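Local coordinates for proteasome accessory factor B/C (PafBC) (Paenarthrobacter aurescens, PDB 6SJ9), which probably regulates transcription in the bacterial DNA damage response, binding DNA through winged helix-turn-helix domains joined to WYL domains, at residues A[286-291]-A[305-310]; A[432-437]-A[460-465]; A[437-442]-A[477-482]. One frame throughout, in Å; residues are numbered along the deposited sequence.

Interaction 1 of 3, residues A[286-291]-A[305-310]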
ATOM      1  N   GLU A 286      15.051 -14.801   2.119  1.00 59.62           N
ATOM      2  CA  GLU A 286      15.395 -13.387   2.080  1.00 59.76           C
ATOM      3  C   GLU A 286      14.177 -12.549   2.393  1.00 53.89           C
ATOM      4  O   GLU A 286      14.285 -11.510   3.045  1.00 52.16           O
ATOM      5  CB  GLU A 286      15.990 -12.979   0.730  1.00 61.77           C
ATOM      6  CG  GLU A 286      17.361 -13.546   0.569  1.00 68.47           C
ATOM      7  CD  GLU A 286      18.270 -13.050   1.669  1.00 76.82           C
ATOM      8  OE1 GLU A 286      18.129 -11.864   2.074  1.00 77.72           O
ATOM      9  OE2 GLU A 286      19.117 -13.849   2.140  1.00 84.12           O
ATOM     10  N   GLN A 287      13.008 -13.005   1.966  1.00 53.63           N
ATOM     11  CA  GLN A 287      11.796 -12.254   2.239  1.00 55.46           C
ATOM     12  C   GLN A 287      11.479 -12.249   3.728  1.00 58.25           C
ATOM     13  O   GLN A 287      11.207 -11.182   4.299  1.00 57.92           O
ATOM     14  CB  GLN A 287      10.632 -12.826   1.450  1.00 62.35           C
ATOM     15  CG  GLN A 287       9.511 -11.845   1.406  1.00 72.39           C
ATOM     16  CD  GLN A 287       8.291 -12.406   0.783  1.00 81.92           C
ATOM     17  OE1 GLN A 287       8.360 -13.432   0.097  1.00 86.04           O
ATOM     18  NE2 GLN A 287       7.156 -11.708   0.955  1.00 84.07           N
ATOM     19  N   LEU A 288      11.528 -13.434   4.382  1.00 54.64           N
ATOM     20  CA  LEU A 288      11.278 -13.495   5.822  1.00 54.01           C
ATOM     21  C   LEU A 288      12.334 -12.727   6.607  1.00 54.13           C
ATOM     22  O   LEU A 288      12.012 -12.067   7.591  1.00 53.61           O
ATOM     23  CB  LEU A 288      11.231 -14.946   6.308  1.00 52.38           C
ATOM     24  CG  LEU A 288      10.829 -15.108   7.765  1.00 52.04           C
ATOM     25  CD1 LEU A 288       9.517 -14.359   7.990  1.00 47.12           C
ATOM     26  CD2 LEU A 288      10.652 -16.579   8.151  1.00 52.73           C
ATOM     27  N   ALA A 289      13.597 -12.789   6.180  1.00 54.96           N
ATOM     28  CA  ALA A 289      14.656 -12.131   6.949  1.00 55.23           C
ATOM     29  C   ALA A 289      14.495 -10.618   6.938  1.00 51.89           C
ATOM     30  O   ALA A 289      14.746  -9.953   7.957  1.00 51.83           O
ATOM     31  CB  ALA A 289      16.043 -12.504   6.415  1.00 55.09           C
ATOM     32  N   GLU A 290      14.107 -10.050   5.797  1.00 46.63           N
ATOM     33  CA  GLU A 290      13.851  -8.619   5.762  1.00 44.79           C
ATOM     34  C   GLU A 290      12.732  -8.264   6.721  1.00 43.51           C
ATOM     35  O   GLU A 290      12.837  -7.297   7.462  1.00 44.82           O
ATOM     36  CB  GLU A 290      13.529  -8.154   4.339  1.00 48.13           C
ATOM     37  CG  GLU A 290      13.279  -6.636   4.287  1.00 49.83           C
ATOM     38  CD  GLU A 290      13.085  -6.102   2.868  1.00 48.30           C
ATOM     39  OE1 GLU A 290      13.313  -6.866   1.928  1.00 47.67           O
ATOM     40  OE2 GLU A 290      12.692  -4.919   2.694  1.00 49.46           O
ATOM     41  N   GLU A 291      11.665  -9.060   6.754  1.00 44.64           N
ATOM     42  CA  GLU A 291      10.594  -8.785   7.696  1.00 45.65           C
ATOM     43  C   GLU A 291      11.105  -8.871   9.134  1.00 47.14           C
ATOM     44  O   GLU A 291      10.859  -7.971   9.952  1.00 49.67           O
ATOM     45  CB  GLU A 291       9.422  -9.760   7.483  1.00 43.08           C
ATOM     46  CG  GLU A 291       8.318  -9.529   8.509  1.00 43.72           C
ATOM     47  CD  GLU A 291       7.248 -10.600   8.491  1.00 52.83           C
ATOM     48  OE1 GLU A 291       7.304 -11.473   7.608  1.00 56.52           O
ATOM     49  OE2 GLU A 291       6.380 -10.608   9.395  1.00 55.19           O
ATOM     50  N   ALA A 305      19.192 -22.251   9.988  1.00 82.33           N
ATOM     51  CA  ALA A 305      20.406 -21.444   9.991  1.00 81.94           C
ATOM     52  C   ALA A 305      20.489 -20.506   8.794  1.00 79.62           C
ATOM     53  O   ALA A 305      21.078 -19.434   8.906  1.00 80.44           O
ATOM     54  CB  ALA A 305      21.635 -22.357  10.055  1.00 85.56           C
ATOM     55  N   GLU A 306      19.957 -20.899   7.638  1.00 79.04           N
ATOM     56  CA  GLU A 306      20.019 -20.009   6.491  1.00 82.24           C
ATOM     57  C   GLU A 306      19.182 -18.756   6.738  1.00 78.26           C
ATOM     58  O   GLU A 306      19.571 -17.649   6.341  1.00 69.83           O
ATOM     59  CB  GLU A 306      19.554 -20.747   5.225  1.00 87.91           C
ATOM     60  CG  GLU A 306      20.030 -20.091   3.909  1.00 93.20           C
ATOM     61  CD  GLU A 306      19.165 -20.417   2.669  1.00 98.70           C
ATOM     62  OE1 GLU A 306      18.266 -21.289   2.762  1.00101.08           O
ATOM     63  OE2 GLU A 306      19.391 -19.792   1.592  1.00 99.70           O
ATOM     64  N   LEU A 307      18.054 -18.915   7.444  1.00 78.74           N
ATOM     65  CA  LEU A 307      17.223 -17.780   7.842  1.00 73.94           C
ATOM     66  C   LEU A 307      17.932 -16.902   8.861  1.00 72.47           C
ATOM     67  O   LEU A 307      17.904 -15.671   8.772  1.00 68.75           O
ATOM     68  CB  LEU A 307      15.905 -18.303   8.425  1.00 71.47           C
ATOM     69  CG  LEU A 307      14.984 -17.203   8.918  1.00 61.27           C
ATOM     70  CD1 LEU A 307      14.719 -16.369   7.716  1.00 54.10           C
ATOM     71  CD2 LEU A 307      13.715 -17.820   9.412  1.00 59.29           C
ATOM     72  N   SER A 308      18.515 -17.534   9.876  1.00 75.40           N
ATOM     73  CA  SER A 308      19.254 -16.817  10.905  1.00 78.25           C
ATOM     74  C   SER A 308      20.411 -16.026  10.306  1.00 80.17           C
ATOM     75  O   SER A 308      20.672 -14.883  10.703  1.00 81.72           O
ATOM     76  CB  SER A 308      19.748 -17.809  11.956  1.00 81.87           C
ATOM     77  OG  SER A 308      20.766 -17.242  12.747  1.00 86.90           O
ATOM     78  N   ALA A 309      21.145 -16.631   9.376  1.00 81.44           N
ATOM     79  CA  ALA A 309      22.307 -15.933   8.841  1.00 83.77           C
ATOM     80  C   ALA A 309      21.894 -14.743   8.003  1.00 78.78           C
ATOM     81  O   ALA A 309      22.622 -13.746   7.942  1.00 81.44           O
ATOM     82  CB  ALA A 309      23.177 -16.889   8.022  1.00 87.09           C
ATOM     83  N   ALA A 310      20.718 -14.808   7.382  1.00 75.23           N
ATOM     84  CA  ALA A 310      20.247 -13.678   6.589  1.00 72.22           C
ATOM     85  C   ALA A 310      19.851 -12.498   7.478  1.00 69.34           C
ATOM     86  O   ALA A 310      20.105 -11.340   7.117  1.00 69.06           O
ATOM     87  CB  ALA A 310      19.090 -14.114   5.687  1.00 70.00           C
TER
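L307, A310 and A289 carry most of the contact between helices 285-294 and 305-323, whose short segments 286-291 and 305-310 approach to 8.8 Å between axes at a crossing angle of -47°. The closest backbone point is A289 against A310. Both CB atoms point at the opposite helix and meet at 3.5 Å, so the small methyls allow the two backbones to draw together here. Beside this pair L307 reaches across with both methyls. Its CG stands anti to the backbone N (chi1 178°), and the branch beyond splits its work: CD2 touches CD2 of L288 at 3.5 Å. CD1 of L307 lies 4.0 Å from CB of L288. It also comes 4.1 Å from N of A289. The two leucine side chains cross obliquely. On the other flank of the alanine pair, E286 starts out pointing away from helix 305-323, but its chain bends at chi2 (-60°), turning CD back toward the second helix, and OE2 ends 3.6 Å from CB of A310. That carboxylate is held by a salt bridge from OE2 to R313, one turn further along the second helix, so its contact with A310 accompanies an ionic tie between the two helices. No hydrogen bond links the two segments directly. Both segments belong to a WCX domain, which has a ferredoxin-like fold. L288 and L307 both rest on A247 of strand 245-252, and L307 also touches V301 of edge strand 299-303, which places the leucine side of the helix pair against the four-stranded antiparallel sheet.

Interaction 2 of 3, residues A[432-437]-A[460-465]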
ATOM      1  N   ALA A 432     -10.774  -2.943   6.283  1.00 41.44           N
ATOM      2  CA  ALA A 432      -9.603  -2.097   6.006  1.00 41.50           C
ATOM      3  C   ALA A 432      -9.541  -1.740   4.534  1.00 44.55           C
ATOM      4  O   ALA A 432      -9.350  -0.576   4.160  1.00 42.68           O
ATOM      5  CB  ALA A 432      -8.311  -2.810   6.429  1.00 39.16           C
ATOM      6  N   LEU A 433      -9.723  -2.752   3.678  1.00 43.36           N
ATOM      7  CA  LEU A 433      -9.669  -2.546   2.243  1.00 41.58           C
ATOM      8  C   LEU A 433     -10.810  -1.640   1.758  1.00 39.51           C
ATOM      9  O   LEU A 433     -10.602  -0.811   0.859  1.00 40.24           O
ATOM     10  CB  LEU A 433      -9.698  -3.911   1.541  1.00 43.81           C
ATOM     11  CG  LEU A 433      -8.431  -4.775   1.698  1.00 42.76           C
ATOM     12  CD1 LEU A 433      -8.751  -6.164   1.271  1.00 48.91           C
ATOM     13  CD2 LEU A 433      -7.349  -4.214   0.850  1.00 38.10           C
ATOM     14  N   LEU A 434     -12.011  -1.782   2.337  1.00 33.19           N
ATOM     15  CA  LEU A 434     -13.132  -0.914   1.974  1.00 37.65           C
ATOM     16  C   LEU A 434     -12.831   0.531   2.273  1.00 40.67           C
ATOM     17  O   LEU A 434     -13.356   1.429   1.619  1.00 39.70           O
ATOM     18  CB  LEU A 434     -14.402  -1.293   2.725  1.00 38.82           C
ATOM     19  CG  LEU A 434     -15.090  -2.461   2.057  1.00 45.23           C
ATOM     20  CD1 LEU A 434     -16.151  -3.064   2.969  1.00 46.64           C
ATOM     21  CD2 LEU A 434     -15.705  -1.930   0.728  1.00 40.32           C
ATOM     22  N   THR A 435     -12.047   0.783   3.301  1.00 41.36           N
ATOM     23  CA  THR A 435     -11.679   2.159   3.561  1.00 42.11           C
ATOM     24  C   THR A 435     -10.844   2.721   2.425  1.00 41.01           C
ATOM     25  O   THR A 435     -11.065   3.858   1.990  1.00 41.11           O
ATOM     26  CB  THR A 435     -10.951   2.250   4.886  1.00 44.57           C
ATOM     27  OG1 THR A 435     -11.867   1.783   5.882  1.00 49.33           O
ATOM     28  CG2 THR A 435     -10.604   3.725   5.173  1.00 41.08           C
ATOM     29  N   GLY A 436      -9.878   1.938   1.927  1.00 40.35           N
ATOM     30  CA  GLY A 436      -9.077   2.398   0.793  1.00 36.87           C
ATOM     31  C   GLY A 436      -9.932   2.523  -0.459  1.00 37.50           C
ATOM     32  O   GLY A 436      -9.781   3.479  -1.234  1.00 34.57           O
ATOM     33  N   LEU A 437     -10.882   1.588  -0.641  1.00 35.99           N
ATOM     34  CA  LEU A 437     -11.752   1.673  -1.793  1.00 36.90           C
ATOM     35  C   LEU A 437     -12.671   2.884  -1.701  1.00 42.31           C
ATOM     36  O   LEU A 437     -13.001   3.484  -2.728  1.00 42.83           O
ATOM     37  CB  LEU A 437     -12.584   0.382  -1.937  1.00 32.30           C
ATOM     38  CG  LEU A 437     -11.748  -0.862  -2.309  1.00 32.64           C
ATOM     39  CD1 LEU A 437     -12.583  -2.109  -2.101  1.00 31.78           C
ATOM     40  CD2 LEU A 437     -11.298  -0.803  -3.784  1.00 28.66           C
ATOM     41  N   SER A 460     -17.189  -2.945  -8.768  1.00 41.96           N
ATOM     42  CA  SER A 460     -17.484  -4.342  -8.511  1.00 46.07           C
ATOM     43  C   SER A 460     -16.685  -4.877  -7.330  1.00 40.54           C
ATOM     44  O   SER A 460     -17.212  -5.676  -6.550  1.00 38.94           O
ATOM     45  CB  SER A 460     -17.249  -5.213  -9.768  1.00 51.81           C
ATOM     46  OG  SER A 460     -15.877  -5.394 -10.068  1.00 54.33           O
ATOM     47  N   VAL A 461     -15.412  -4.487  -7.194  1.00 38.11           N
ATOM     48  CA  VAL A 461     -14.636  -4.991  -6.064  1.00 38.32           C
ATOM     49  C   VAL A 461     -15.149  -4.361  -4.759  1.00 38.85           C
ATOM     50  O   VAL A 461     -15.126  -5.020  -3.710  1.00 36.25           O
ATOM     51  CB  VAL A 461     -13.120  -4.809  -6.262  1.00 38.72           C
ATOM     52  CG1 VAL A 461     -12.687  -3.373  -6.047  1.00 37.61           C
ATOM     53  CG2 VAL A 461     -12.354  -5.714  -5.332  1.00 39.97           C
ATOM     54  N   THR A 462     -15.725  -3.147  -4.823  1.00 38.16           N
ATOM     55  CA  THR A 462     -16.328  -2.538  -3.630  1.00 39.53           C
ATOM     56  C   THR A 462     -17.539  -3.344  -3.143  1.00 40.30           C
ATOM     57  O   THR A 462     -17.653  -3.644  -1.952  1.00 42.03           O
ATOM     58  CB  THR A 462     -16.727  -1.097  -3.935  1.00 38.29           C
ATOM     59  OG1 THR A 462     -15.529  -0.379  -4.247  1.00 39.86           O
ATOM     60  CG2 THR A 462     -17.488  -0.421  -2.727  1.00 35.21           C
ATOM     61  N   ILE A 463     -18.405  -3.755  -4.061  1.00 37.92           N
ATOM     62  CA  ILE A 463     -19.568  -4.562  -3.719  1.00 41.74           C
ATOM     63  C   ILE A 463     -19.114  -5.910  -3.151  1.00 44.82           C
ATOM     64  O   ILE A 463     -19.610  -6.365  -2.120  1.00 45.95           O
ATOM     65  CB  ILE A 463     -20.464  -4.719  -4.968  1.00 48.47           C
ATOM     66  CG1 ILE A 463     -20.954  -3.337  -5.389  1.00 52.88           C
ATOM     67  CG2 ILE A 463     -21.691  -5.606  -4.730  1.00 51.40           C
ATOM     68  CD1 ILE A 463     -21.757  -3.313  -6.704  1.00 55.72           C
ATOM     69  N   LYS A 464     -18.160  -6.572  -3.815  1.00 43.19           N
ATOM     70  CA  LYS A 464     -17.709  -7.879  -3.335  1.00 42.03           C
ATOM     71  C   LYS A 464     -17.082  -7.790  -1.947  1.00 41.07           C
ATOM     72  O   LYS A 464     -17.406  -8.584  -1.058  1.00 38.36           O
ATOM     73  CB  LYS A 464     -16.724  -8.490  -4.319  1.00 42.00           C
ATOM     74  CG  LYS A 464     -17.333  -8.772  -5.665  1.00 44.03           C
ATOM     75  CD  LYS A 464     -16.274  -9.291  -6.643  1.00 46.69           C
ATOM     76  CE  LYS A 464     -16.907  -9.724  -7.985  1.00 48.30           C
ATOM     77  NZ  LYS A 464     -15.823 -10.333  -8.790  1.00 50.50           N
ATOM     78  N   LEU A 465     -16.236  -6.787  -1.712  1.00 39.11           N
ATOM     79  CA  LEU A 465     -15.626  -6.667  -0.391  1.00 37.59           C
ATOM     80  C   LEU A 465     -16.650  -6.257   0.658  1.00 41.14           C
ATOM     81  O   LEU A 465     -16.466  -6.570   1.840  1.00 42.55           O
ATOM     82  CB  LEU A 465     -14.474  -5.671  -0.399  1.00 39.24           C
ATOM     83  CG  LEU A 465     -13.083  -6.212  -0.735  1.00 40.50           C
ATOM     84  CD1 LEU A 465     -12.540  -6.928   0.466  1.00 47.34           C
ATOM     85  CD2 LEU A 465     -13.200  -7.195  -1.863  1.00 39.88           C
TER
HETATM   86  O   HOH W   1     -15.368   2.456  -3.931  1.00 43.65           O
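L437, L434 and L433 pack against L465, T462 and V461 in a buried, apolar contact between two nearly antiparallel helices, 427-441 and 457-469, of the PafC helix-turn-helix region; the axes of the short segments lie 10.0 Å apart at 153°. L465 projects toward the first helix and is met by all three leucines. Its CD1 touches CD1 of L433 at 3.9 Å, and its CB lies 4.1 Å from CG of L434. L434 straddles a turn of backbone: CD1 sits 3.7 Å from O of L465, and CD2 is just as near O of T462. CD2 of L434 also lies 4.2 Å from CG2 of T462. An alanine in place of L434 would probably open a gap over this turn and cost L465 CB and the T462 methyl their contact with the L434 branch. L437 extends its CD2 to V461 CG1 at 3.7 Å, the two side chains crossing at about a right angle. At the polar margin T462 OG1, anti to its carbonyl carbon (chi1 -63°), hydrogen-bonds L458 O one turn back and accepts from a water, 2.9 Å away, that also donates to L437 O; a single water thus links the helices. Strand 90-93 touches V461. The result is an antiparallel helix pair with a leucine-rich interface, covered on the L433 and L437 side by helix 95-118.

Interaction 3 of 3, residues A[437-442]-A[477-482]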
ATOM      1  N   LEU A 437     -10.882   1.588  -0.641  1.00 35.99           N
ATOM      2  CA  LEU A 437     -11.752   1.673  -1.793  1.00 36.90           C
ATOM      3  C   LEU A 437     -12.671   2.884  -1.701  1.00 42.31           C
ATOM      4  O   LEU A 437     -13.001   3.484  -2.728  1.00 42.83           O
ATOM      5  CB  LEU A 437     -12.584   0.382  -1.937  1.00 32.30           C
ATOM      6  CG  LEU A 437     -11.748  -0.862  -2.309  1.00 32.64           C
ATOM      7  CD1 LEU A 437     -12.583  -2.109  -2.101  1.00 31.78           C
ATOM      8  CD2 LEU A 437     -11.298  -0.803  -3.784  1.00 28.66           C
ATOM      9  N   ALA A 438     -13.119   3.254  -0.499  1.00 38.47           N
ATOM     10  CA  ALA A 438     -14.018   4.402  -0.427  1.00 39.77           C
ATOM     11  C   ALA A 438     -13.283   5.707  -0.724  1.00 38.25           C
ATOM     12  O   ALA A 438     -13.863   6.632  -1.313  1.00 38.91           O
ATOM     13  CB  ALA A 438     -14.755   4.428   0.914  1.00 41.54           C
HETATM   14  N   MSE A 439     -12.016   5.807  -0.343  1.00 37.62           N
HETATM   15  CA  MSE A 439     -11.242   6.984  -0.736  1.00 35.31           C
HETATM   16  C   MSE A 439     -11.088   6.994  -2.278  1.00 36.21           C
HETATM   17  O   MSE A 439     -11.296   8.027  -2.926  1.00 35.25           O
HETATM   18  CB  MSE A 439      -9.892   6.978  -0.053  1.00 35.49           C
HETATM   19  CG  MSE A 439      -9.910   7.219   1.454  1.00 47.50           C
HETATM   20 SE   MSE A 439     -10.633   9.038   1.858  1.00 62.77          SE
HETATM   21  CE  MSE A 439      -9.026  10.088   1.968  1.00 58.79           C
ATOM     22  N   LEU A 440     -10.729   5.840  -2.869  1.00 33.19           N
ATOM     23  CA  LEU A 440     -10.660   5.762  -4.332  1.00 36.27           C
ATOM     24  C   LEU A 440     -11.997   6.132  -4.964  1.00 35.02           C
ATOM     25  O   LEU A 440     -12.037   6.799  -5.998  1.00 34.70           O
ATOM     26  CB  LEU A 440     -10.233   4.363  -4.808  1.00 34.44           C
ATOM     27  CG  LEU A 440      -8.790   3.988  -4.463  1.00 36.70           C
ATOM     28  CD1 LEU A 440      -8.462   2.534  -4.883  1.00 34.83           C
ATOM     29  CD2 LEU A 440      -7.824   4.981  -5.164  1.00 35.00           C
ATOM     30  N   GLY A 441     -13.097   5.712  -4.342  1.00 33.74           N
ATOM     31  CA  GLY A 441     -14.419   6.017  -4.859  1.00 39.14           C
ATOM     32  C   GLY A 441     -14.819   7.467  -4.701  1.00 43.58           C
ATOM     33  O   GLY A 441     -15.733   7.929  -5.390  1.00 41.64           O
ATOM     34  N   ASP A 442     -14.133   8.204  -3.841  1.00 41.06           N
ATOM     35  CA  ASP A 442     -14.439   9.613  -3.667  1.00 39.86           C
ATOM     36  C   ASP A 442     -13.620  10.551  -4.590  1.00 39.64           C
ATOM     37  O   ASP A 442     -13.785  11.763  -4.509  1.00 42.56           O
ATOM     38  CB  ASP A 442     -14.252   9.969  -2.181  1.00 40.19           C
ATOM     39  CG  ASP A 442     -14.944  11.260  -1.797  1.00 47.13           C
ATOM     40  OD1 ASP A 442     -16.121  11.400  -2.200  1.00 51.57           O
ATOM     41  OD2 ASP A 442     -14.350  12.103  -1.078  1.00 46.59           O
ATOM     42  N   GLY A 477     -17.058   1.522   4.528  1.00 49.75           N
ATOM     43  CA  GLY A 477     -17.182   1.827   3.107  1.00 45.00           C
ATOM     44  C   GLY A 477     -17.578   3.264   2.832  1.00 50.08           C
ATOM     45  O   GLY A 477     -17.782   3.642   1.677  1.00 54.26           O
ATOM     46  N   SER A 478     -17.699   4.080   3.876  1.00 47.46           N
ATOM     47  CA  SER A 478     -18.094   5.474   3.753  1.00 53.29           C
ATOM     48  C   SER A 478     -16.964   6.413   4.175  1.00 51.84           C
ATOM     49  O   SER A 478     -16.247   6.160   5.144  1.00 49.36           O
ATOM     50  CB  SER A 478     -19.329   5.728   4.637  1.00 56.46           C
ATOM     51  OG  SER A 478     -19.699   7.086   4.653  1.00 59.88           O
ATOM     52  N   VAL A 479     -16.884   7.555   3.508  1.00 51.32           N
ATOM     53  CA  VAL A 479     -15.984   8.630   3.912  1.00 54.92           C
ATOM     54  C   VAL A 479     -16.765   9.786   4.531  1.00 55.07           C
ATOM     55  O   VAL A 479     -16.208  10.864   4.751  1.00 55.19           O
ATOM     56  CB  VAL A 479     -15.098   9.105   2.744  1.00 51.55           C
ATOM     57  CG1 VAL A 479     -14.266   7.960   2.220  1.00 50.61           C
ATOM     58  CG2 VAL A 479     -16.003   9.628   1.643  1.00 48.18           C
ATOM     59  N   SER A 480     -18.045   9.572   4.843  1.00 56.76           N
ATOM     60  CA  SER A 480     -18.881  10.632   5.409  1.00 62.47           C
ATOM     61  C   SER A 480     -19.890  10.183   6.467  1.00 61.86           C
ATOM     62  O   SER A 480     -20.418  11.033   7.183  1.00 66.42           O
ATOM     63  CB  SER A 480     -19.652  11.340   4.298  1.00 63.25           C
ATOM     64  OG  SER A 480     -20.770  10.533   4.006  1.00 67.21           O
ATOM     65  N   GLY A 481     -20.281   8.938   6.551  1.00 66.21           N
ATOM     66  CA  GLY A 481     -21.405   8.684   7.459  1.00 68.55           C
ATOM     67  C   GLY A 481     -21.095   8.604   8.945  1.00 67.54           C
ATOM     68  O   GLY A 481     -22.019   8.670   9.756  1.00 68.38           O
ATOM     69  N   GLN A 482     -19.824   8.522   9.321  1.00 67.47           N
ATOM     70  CA  GLN A 482     -19.455   8.252  10.699  1.00 70.43           C
ATOM     71  C   GLN A 482     -20.126   9.239  11.651  1.00 67.19           C
ATOM     72  O   GLN A 482     -20.255  10.431  11.361  1.00 68.52           O
ATOM     73  CB  GLN A 482     -17.930   8.315  10.815  1.00 78.85           C
ATOM     74  CG  GLN A 482     -17.354   8.253  12.220  1.00 90.29           C
ATOM     75  CD  GLN A 482     -17.433   6.848  12.830  1.00100.49           C
ATOM     76  OE1 GLN A 482     -17.445   5.832  12.111  1.00103.45           O
ATOM     77  NE2 GLN A 482     -17.465   6.786  14.159  1.00104.21           N
TER
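Apolar contact dominates, and V479 is its centre: its side chain points at the last turns of helix 427-441 and spreads its two methyls over different residues. CG1, anti to the carbonyl carbon (chi1 -59°), lies 3.8 Å from both CB and O of A438, and at the same distance from SE of selenomethionine M439. The M439 chain, bent at chi2 and chi3, brings SE to this CG1 methyl. Separate from these is a methyl-to-carboxylate van der Waals contact, in which CG2 of V479 lies 4.0 Å from CG of D442. Against the backbone of the loop the A438 methyl is tighter still, 3.2 Å from O of G477. The loop between helices 472-476 and 489-501 thus folds over the last turns of helix 427-441, and an ST turn braces S478 to G481: S478 OG accepts from N of S480 at 3.0 Å and, extending this to an ST motif, from N of G481 at 2.7 Å. Polar ties otherwise lead away from the contact, since no hydrogen bond runs between the two segments. D442 OD2 forms a salt bridge with R577, and the V479 backbone hydrogen-bonds S529 of strand 517-530, whose Y528 and L530 also touch M439.

Overall arrangement
Interactions 2 and 3 are neighbours, their centres about 10 Å apart. They use successive parts of helix 427-441 and share L437, whose side chain works in interaction 2; L434 CB also lies 4.2 Å from G477 CA, joining the two directly. Their segments alternate along the chain, so helix 427-441 is packed first by helix 457-469 and then, in its last turns, by the loop 477-482, between helices 472-476 and 489-501. Interaction 1 stands apart in the first WCX domain, across the centre of the chain: centre to centre about 33 Å from interaction 2 and 39 Å from interaction 3. None of the three includes a residue of the potassium site.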